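Local coordinates for heme-binding protein A (Haemophilus parasuis 29755, PDB 3TPA) that probably binds glutathione in the periplasm, as a substrate-binding protein of the Pasteurellaceae-specific GbpA family, at residues Ser36-Asn41 with Thr505-Val510; Ala202-Ala207 with Arg220-Ile225. The protein carries 1 engineered substitution. All blocks are in the same frame, centred on the assembly; numbering follows the deposited sequence.

Contact 1: residues Ser36-Asn41 with Thr505-Val510; sequences SQQVYN and TAFYGV
The backbones of Gln-37 and Ala-506 come closest, their CA atoms 5.5 Å apart, where a short helical turn at 36-39 meets an irregular chain that closes in a type II turn from Phe-507 to Val-510. Gln-38 carries the contact. Its chain bends at chi2 (-53°), which folds CD back from an extended course, and the terminal amide engages the backbone of 505-507 with both of its polar atoms. NE2 donates to Thr-505 O at 2.8 Å; the acceptor lies close to the amide plane, the donor lies in the carbonyl plane, and the N-H...O angle of 143° is noticeably bent. OE1 accepts a weak bond from Phe-507 N at 3.4 Å. Because NE2 also donates to Asn-33 O, the rotation of the amide is fixed from two directions. The same amide lies against the Phe-507 ring with the two planes only 24° apart, and NE2 comes within 3.6 Å of Phe-507 CD2. A water adds a third link: it donates to Gln-37 O at 2.9 Å and accepts from Tyr-508 N at 3.1 Å. In the fold, this joins an early helical turn to a segment close to the C-terminal end of a periplasmic-type solute-binding protein, 464 residues away in sequence. Gln-38 and Phe-507 both pack on Leu-221 and Phe-223 of strand 220-225, and Phe-507 also touches Leu-10 and Asn-12 of the neighbouring strand 9-14. Gln-37 contributes mainly packing: OE1 lies 3.6 Å from Ala-506 CB, while its NE2 bonds to Asp-160, which is also hydrogen-bonded to Ser-36 OG. Val-510 N closes the turn on Phe-507 O.

Contact 2: residues Ala202-Ala207 with Arg220-Ile225; sequences AVRYTA and RLIFSI
An antiparallel beta ladder joins strands 202-207 and 220-225, neighbours in a mixed sheet, with axes 4.6 Å apart and N-to-C directions at 166°. Val-203 and Phe-223 form one hydrogen-bonded pair: Val-203 N donates to Phe-223 O at 2.9 Å, and Phe-223 N returns the bond to Val-203 O at 2.8 Å. Tyr-205 and Leu-221 form the next, with Tyr-205 N to Leu-221 O at 2.8 Å and Leu-221 N to Tyr-205 O at 3.0 Å. Between the two pairs, Arg-204 CA makes a CA-H...O contact to Leu-221 O; those of Ala-202 CA to Phe-223 O and Arg-220 CA to Tyr-205 O lie beyond them. The sheet continues beyond both strands, to 192-194 past strand 202-207 and to the parallel strand 9-14 past strand 220-225. On the buried face, Tyr-205 and Phe-223 make an edge-to-face pair with ring planes at 52°: Tyr-205 CE2 lies over the centre of the Phe-223 ring, 3.9 Å from CD2. Chi1 of Tyr-205 (-52°) sets CG anti to the carbonyl carbon, on the side from which the ring edge reaches Phe-223, and the hydroxyl bonds to Ala-34 O. Leu-221 O sits at the edge of the Tyr-205 ring, in its plane, while Tyr-205 CB packs on Leu-221 CB at 3.7 Å; Val-203 CB meets Phe-223 CB further along. The other face, with Arg-204, Ile-222, Thr-206 and Arg-220, is more exposed, and there Arg-204 passes beside Ile-222 CD1. At the end, Ile-225 CD1 reaches Ala-202 N.

The two contacts meet through a shared buried side-chain layer. The face of contact 2 carrying Tyr-205, Leu-221 and Phe-223 forms the floor on which contact 1 rests: Val-39 CG2 packs on Tyr-205 CE1 at 3.7 Å and Phe-507 CE2 on Phe-223 CZ at 3.8 Å, while Gln-38 NE2 packs on Phe-223 CZ. Contact 2 is local, between two strands separated by 12 residues, and depends on regular backbone bonds; contact 1 ties chain regions far apart in sequence through one side-chain amide and a water, without shared secondary structure. Both are only partly buried: contact 1 mixes buried Gln-38 and Phe-507 with more exposed neighbours, and contact 2 has one buried and one more open sheet face.

Contact 1: residues Ser36-Asn41 with Thr505-Val510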
loop_
_atom_site.group_PDB
_atom_site.type_symbol
_atom_site.label_atom_id
_atom_site.label_comp_id
_atom_site.label_asym_id
_atom_site.label_seq_id
_atom_site.Cartn_x
_atom_site.Cartn_y
_atom_site.Cartn_z
ATOM N N SER A 36 5.930 11.910 -7.195
ATOM C CA SER A 36 5.256 12.438 -6.017
ATOM C C SER A 36 6.181 12.528 -4.808
ATOM O O SER A 36 6.064 13.450 -3.998
ATOM C CB SER A 36 4.028 11.581 -5.687
ATOM O OG SER A 36 4.336 10.207 -5.890
ATOM N N GLN A 37 7.094 11.567 -4.683
ATOM C CA GLN A 37 7.887 11.445 -3.469
ATOM C C GLN A 37 8.960 12.512 -3.378
ATOM O O GLN A 37 9.377 12.853 -2.281
ATOM C CB GLN A 37 8.496 10.038 -3.312
ATOM C CG GLN A 37 7.504 8.945 -2.898
ATOM C CD GLN A 37 7.047 9.047 -1.443
ATOM O OE1 GLN A 37 7.857 9.130 -0.525
ATOM N NE2 GLN A 37 5.740 9.023 -1.236
ATOM N N GLN A 38 9.404 13.039 -4.518
ATOM C CA GLN A 38 10.475 14.045 -4.514
ATOM C C GLN A 38 10.005 15.425 -4.981
ATOM O O GLN A 38 10.483 16.452 -4.495
ATOM C CB GLN A 38 11.623 13.620 -5.440
ATOM C CG GLN A 38 12.000 12.134 -5.437
ATOM C CD GLN A 38 12.295 11.545 -4.057
ATOM O OE1 GLN A 38 12.712 12.228 -3.127
ATOM N NE2 GLN A 38 12.078 10.251 -3.933
ATOM N N VAL A 39 9.097 15.434 -5.953
ATOM C CA VAL A 39 8.760 16.639 -6.714
ATOM C C VAL A 39 7.462 17.348 -6.250
ATOM O O VAL A 39 7.315 18.556 -6.433
ATOM C CB VAL A 39 8.648 16.292 -8.212
ATOM C CG1 VAL A 39 8.275 17.522 -9.044
ATOM C CG2 VAL A 39 9.970 15.664 -8.708
ATOM N N TYR A 40 6.539 16.603 -5.647
ATOM C CA TYR A 40 5.217 17.135 -5.277
ATOM C C TYR A 40 4.966 17.129 -3.763
ATOM O O TYR A 40 5.752 16.569 -3.002
ATOM C CB TYR A 40 4.124 16.295 -5.946
ATOM C CG TYR A 40 4.051 16.429 -7.459
ATOM C CD1 TYR A 40 3.336 17.463 -8.036
ATOM C CD2 TYR A 40 4.663 15.507 -8.305
ATOM C CE1 TYR A 40 3.238 17.597 -9.406
ATOM C CE2 TYR A 40 4.569 15.634 -9.698
ATOM C CZ TYR A 40 3.849 16.692 -10.236
ATOM O OH TYR A 40 3.721 16.872 -11.604
ATOM N N ASN A 41 3.857 17.756 -3.352
ATOM C CA ASN A 41 3.312 17.653 -1.993
ATOM C C ASN A 41 1.854 17.307 -2.053
ATOM O O ASN A 41 1.239 17.428 -3.108
ATOM C CB ASN A 41 3.441 18.971 -1.235
ATOM C CG ASN A 41 4.863 19.251 -0.806
ATOM O OD1 ASN A 41 5.490 20.210 -1.255
ATOM N ND2 ASN A 41 5.386 18.394 0.056
ATOM N N THR A 505 10.293 5.692 -1.046
ATOM C CA THR A 505 11.587 6.238 -0.628
ATOM C C THR A 505 11.631 7.767 -0.824
ATOM O O THR A 505 11.746 8.258 -1.949
ATOM C CB THR A 505 12.744 5.622 -1.446
ATOM O OG1 THR A 505 12.483 5.823 -2.837
ATOM C CG2 THR A 505 12.881 4.113 -1.196
ATOM N N ALA A 506 11.547 8.513 0.267
ATOM C CA ALA A 506 11.695 9.968 0.217
ATOM C C ALA A 506 13.101 10.359 0.670
ATOM O O ALA A 506 13.613 9.825 1.649
ATOM C CB ALA A 506 10.632 10.663 1.090
ATOM N N PHE A 507 13.736 11.272 -0.053
ATOM C CA PHE A 507 15.109 11.646 0.253
ATOM C C PHE A 507 15.250 13.014 0.916
ATOM O O PHE A 507 16.352 13.421 1.275
ATOM C CB PHE A 507 15.996 11.477 -0.983
ATOM C CG PHE A 507 16.011 10.063 -1.504
ATOM C CD1 PHE A 507 16.611 9.047 -0.767
ATOM C CD2 PHE A 507 15.403 9.742 -2.700
ATOM C CE1 PHE A 507 16.619 7.743 -1.225
ATOM C CE2 PHE A 507 15.400 8.439 -3.166
ATOM C CZ PHE A 507 16.009 7.434 -2.424
ATOM N N TYR A 508 14.132 13.711 1.113
ATOM C CA TYR A 508 14.144 14.919 1.932
ATOM C C TYR A 508 14.489 14.525 3.357
ATOM O O TYR A 508 14.046 13.491 3.834
ATOM C CB TYR A 508 12.785 15.628 1.918
ATOM C CG TYR A 508 12.819 16.940 2.675
ATOM C CD1 TYR A 508 13.479 18.055 2.143
ATOM C CD2 TYR A 508 12.229 17.060 3.928
ATOM C CE1 TYR A 508 13.525 19.257 2.832
ATOM C CE2 TYR A 508 12.271 18.254 4.626
ATOM C CZ TYR A 508 12.923 19.348 4.068
ATOM O OH TYR A 508 12.966 20.534 4.755
ATOM N N GLY A 509 15.270 15.346 4.045
ATOM C CA GLY A 509 15.675 15.007 5.402
ATOM C C GLY A 509 16.871 14.060 5.462
ATOM O O GLY A 509 17.408 13.796 6.534
ATOM N N VAL A 510 17.292 13.549 4.311
ATOM C CA VAL A 510 18.441 12.642 4.255
ATOM C C VAL A 510 19.745 13.406 3.988
ATOM O O VAL A 510 19.769 14.384 3.232
ATOM C CB VAL A 510 18.256 11.545 3.184
ATOM C CG1 VAL A 510 19.523 10.706 3.033
ATOM C CG2 VAL A 510 17.067 10.654 3.520
HETATM O O HOH W 1 11.568 13.752 -0.542
#

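Contact 2: residues Ala202-Ala207 with Arg220-Ile225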
loop_
_atom_site.group_PDB
_atom_site.type_symbol
_atom_site.label_atom_id
_atom_site.label_comp_id
_atom_site.label_asym_id
_atom_site.label_seq_id
_atom_site.Cartn_x
_atom_site.Cartn_y
_atom_site.Cartn_z
ATOM N N ALA A 202 18.837 7.116 -16.685
ATOM C CA ALA A 202 18.890 7.904 -15.451
ATOM C C ALA A 202 17.813 8.998 -15.293
ATOM O O ALA A 202 17.380 9.617 -16.268
ATOM C CB ALA A 202 20.274 8.510 -15.269
ATOM N N VAL A 203 17.395 9.234 -14.049
ATOM C CA VAL A 203 16.525 10.373 -13.733
ATOM C C VAL A 203 17.237 11.295 -12.735
ATOM O O VAL A 203 17.676 10.852 -11.682
ATOM C CB VAL A 203 15.159 9.934 -13.180
ATOM C CG1 VAL A 203 14.218 11.108 -13.125
ATOM C CG2 VAL A 203 14.547 8.831 -14.033
ATOM N N ARG A 204 17.363 12.575 -13.073
ATOM C CA ARG A 204 18.151 13.500 -12.258
ATOM C C ARG A 204 17.341 14.612 -11.590
ATOM O O ARG A 204 16.437 15.183 -12.201
ATOM C CB ARG A 204 19.263 14.126 -13.109
ATOM C CG ARG A 204 20.422 13.185 -13.398
ATOM C CD ARG A 204 21.542 13.910 -14.157
ATOM N NE ARG A 204 22.803 13.173 -14.116
ATOM C CZ ARG A 204 23.080 12.129 -14.889
ATOM N NH1 ARG A 204 22.183 11.693 -15.760
ATOM N NH2 ARG A 204 24.250 11.518 -14.785
ATOM N N TYR A 205 17.685 14.928 -10.342
ATOM C CA TYR A 205 16.982 15.961 -9.580
ATOM C C TYR A 205 17.955 16.894 -8.897
ATOM O O TYR A 205 19.080 16.514 -8.593
ATOM C CB TYR A 205 16.085 15.362 -8.482
ATOM C CG TYR A 205 15.147 14.294 -8.960
ATOM C CD1 TYR A 205 13.796 14.556 -9.162
ATOM C CD2 TYR A 205 15.610 13.022 -9.203
ATOM C CE1 TYR A 205 12.931 13.560 -9.611
ATOM C CE2 TYR A 205 14.763 12.024 -9.650
ATOM C CZ TYR A 205 13.429 12.294 -9.848
ATOM O OH TYR A 205 12.610 11.288 -10.296
ATOM N N THR A 206 17.480 18.106 -8.629
ATOM C CA THR A 206 18.217 19.100 -7.859
ATOM C C THR A 206 17.370 19.609 -6.707
ATOM O O THR A 206 16.155 19.716 -6.832
ATOM C CB THR A 206 18.578 20.302 -8.740
ATOM O OG1 THR A 206 19.448 19.872 -9.797
ATOM C CG2 THR A 206 19.276 21.370 -7.913
ATOM N N ALA A 207 18.000 19.938 -5.587
ATOM C CA ALA A 207 17.255 20.448 -4.441
ATOM C C ALA A 207 16.548 21.766 -4.758
ATOM O O ALA A 207 17.089 22.636 -5.442
ATOM C CB ALA A 207 18.172 20.619 -3.235
ATOM N N ARG A 220 21.923 17.095 -5.041
ATOM C CA ARG A 220 21.606 16.390 -6.295
ATOM C C ARG A 220 21.254 14.918 -6.065
ATOM O O ARG A 220 21.902 14.198 -5.295
ATOM C CB ARG A 220 22.770 16.441 -7.300
ATOM C CG ARG A 220 22.601 17.397 -8.488
ATOM C CD ARG A 220 23.930 18.077 -8.837
ATOM N NE ARG A 220 24.576 18.669 -7.670
ATOM C CZ ARG A 220 25.865 18.944 -7.559
ATOM N NH1 ARG A 220 26.300 19.492 -6.440
ATOM N NH2 ARG A 220 26.721 18.686 -8.551
ATOM N N LEU A 221 20.236 14.487 -6.787
ATOM C CA LEU A 221 19.699 13.154 -6.677
ATOM C C LEU A 221 19.830 12.500 -8.046
ATOM O O LEU A 221 19.355 13.044 -9.047
ATOM C CB LEU A 221 18.222 13.247 -6.297
ATOM C CG LEU A 221 17.629 12.510 -5.103
ATOM C CD1 LEU A 221 18.426 12.737 -3.819
ATOM C CD2 LEU A 221 16.167 12.971 -4.933
ATOM N N ILE A 222 20.484 11.343 -8.104
ATOM C CA ILE A 222 20.516 10.578 -9.342
ATOM C C ILE A 222 19.841 9.229 -9.161
ATOM O O ILE A 222 20.281 8.420 -8.346
ATOM C CB ILE A 222 21.951 10.345 -9.850
ATOM C CG1 ILE A 222 22.685 11.675 -10.005
ATOM C CG2 ILE A 222 21.928 9.598 -11.172
ATOM C CD1 ILE A 222 24.156 11.523 -10.340
ATOM N N PHE A 223 18.773 8.991 -9.921
ATOM C CA PHE A 223 18.184 7.659 -10.011
ATOM C C PHE A 223 18.827 6.911 -11.186
ATOM O O PHE A 223 18.521 7.197 -12.344
ATOM C CB PHE A 223 16.677 7.733 -10.244
ATOM C CG PHE A 223 15.863 8.146 -9.026
ATOM C CD1 PHE A 223 14.538 7.764 -8.918
ATOM C CD2 PHE A 223 16.417 8.921 -8.022
ATOM C CE1 PHE A 223 13.771 8.143 -7.810
ATOM C CE2 PHE A 223 15.665 9.306 -6.919
ATOM C CZ PHE A 223 14.337 8.914 -6.815
ATOM N N SER A 224 19.708 5.957 -10.886
ATOM C CA SER A 224 20.412 5.212 -11.926
ATOM C C SER A 224 19.790 3.841 -12.171
ATOM O O SER A 224 19.774 2.991 -11.287
ATOM C CB SER A 224 21.888 5.052 -11.566
ATOM O OG SER A 224 22.538 4.167 -12.467
ATOM N N ILE A 225 19.278 3.625 -13.379
ATOM C CA ILE A 225 18.650 2.340 -13.689
ATOM C C ILE A 225 19.713 1.248 -13.784
ATOM O O ILE A 225 20.598 1.286 -14.643
ATOM C CB ILE A 225 17.822 2.359 -14.992
ATOM C CG1 ILE A 225 16.563 3.210 -14.830
ATOM C CG2 ILE A 225 17.406 0.949 -15.381
ATOM C CD1 ILE A 225 16.830 4.692 -14.729
#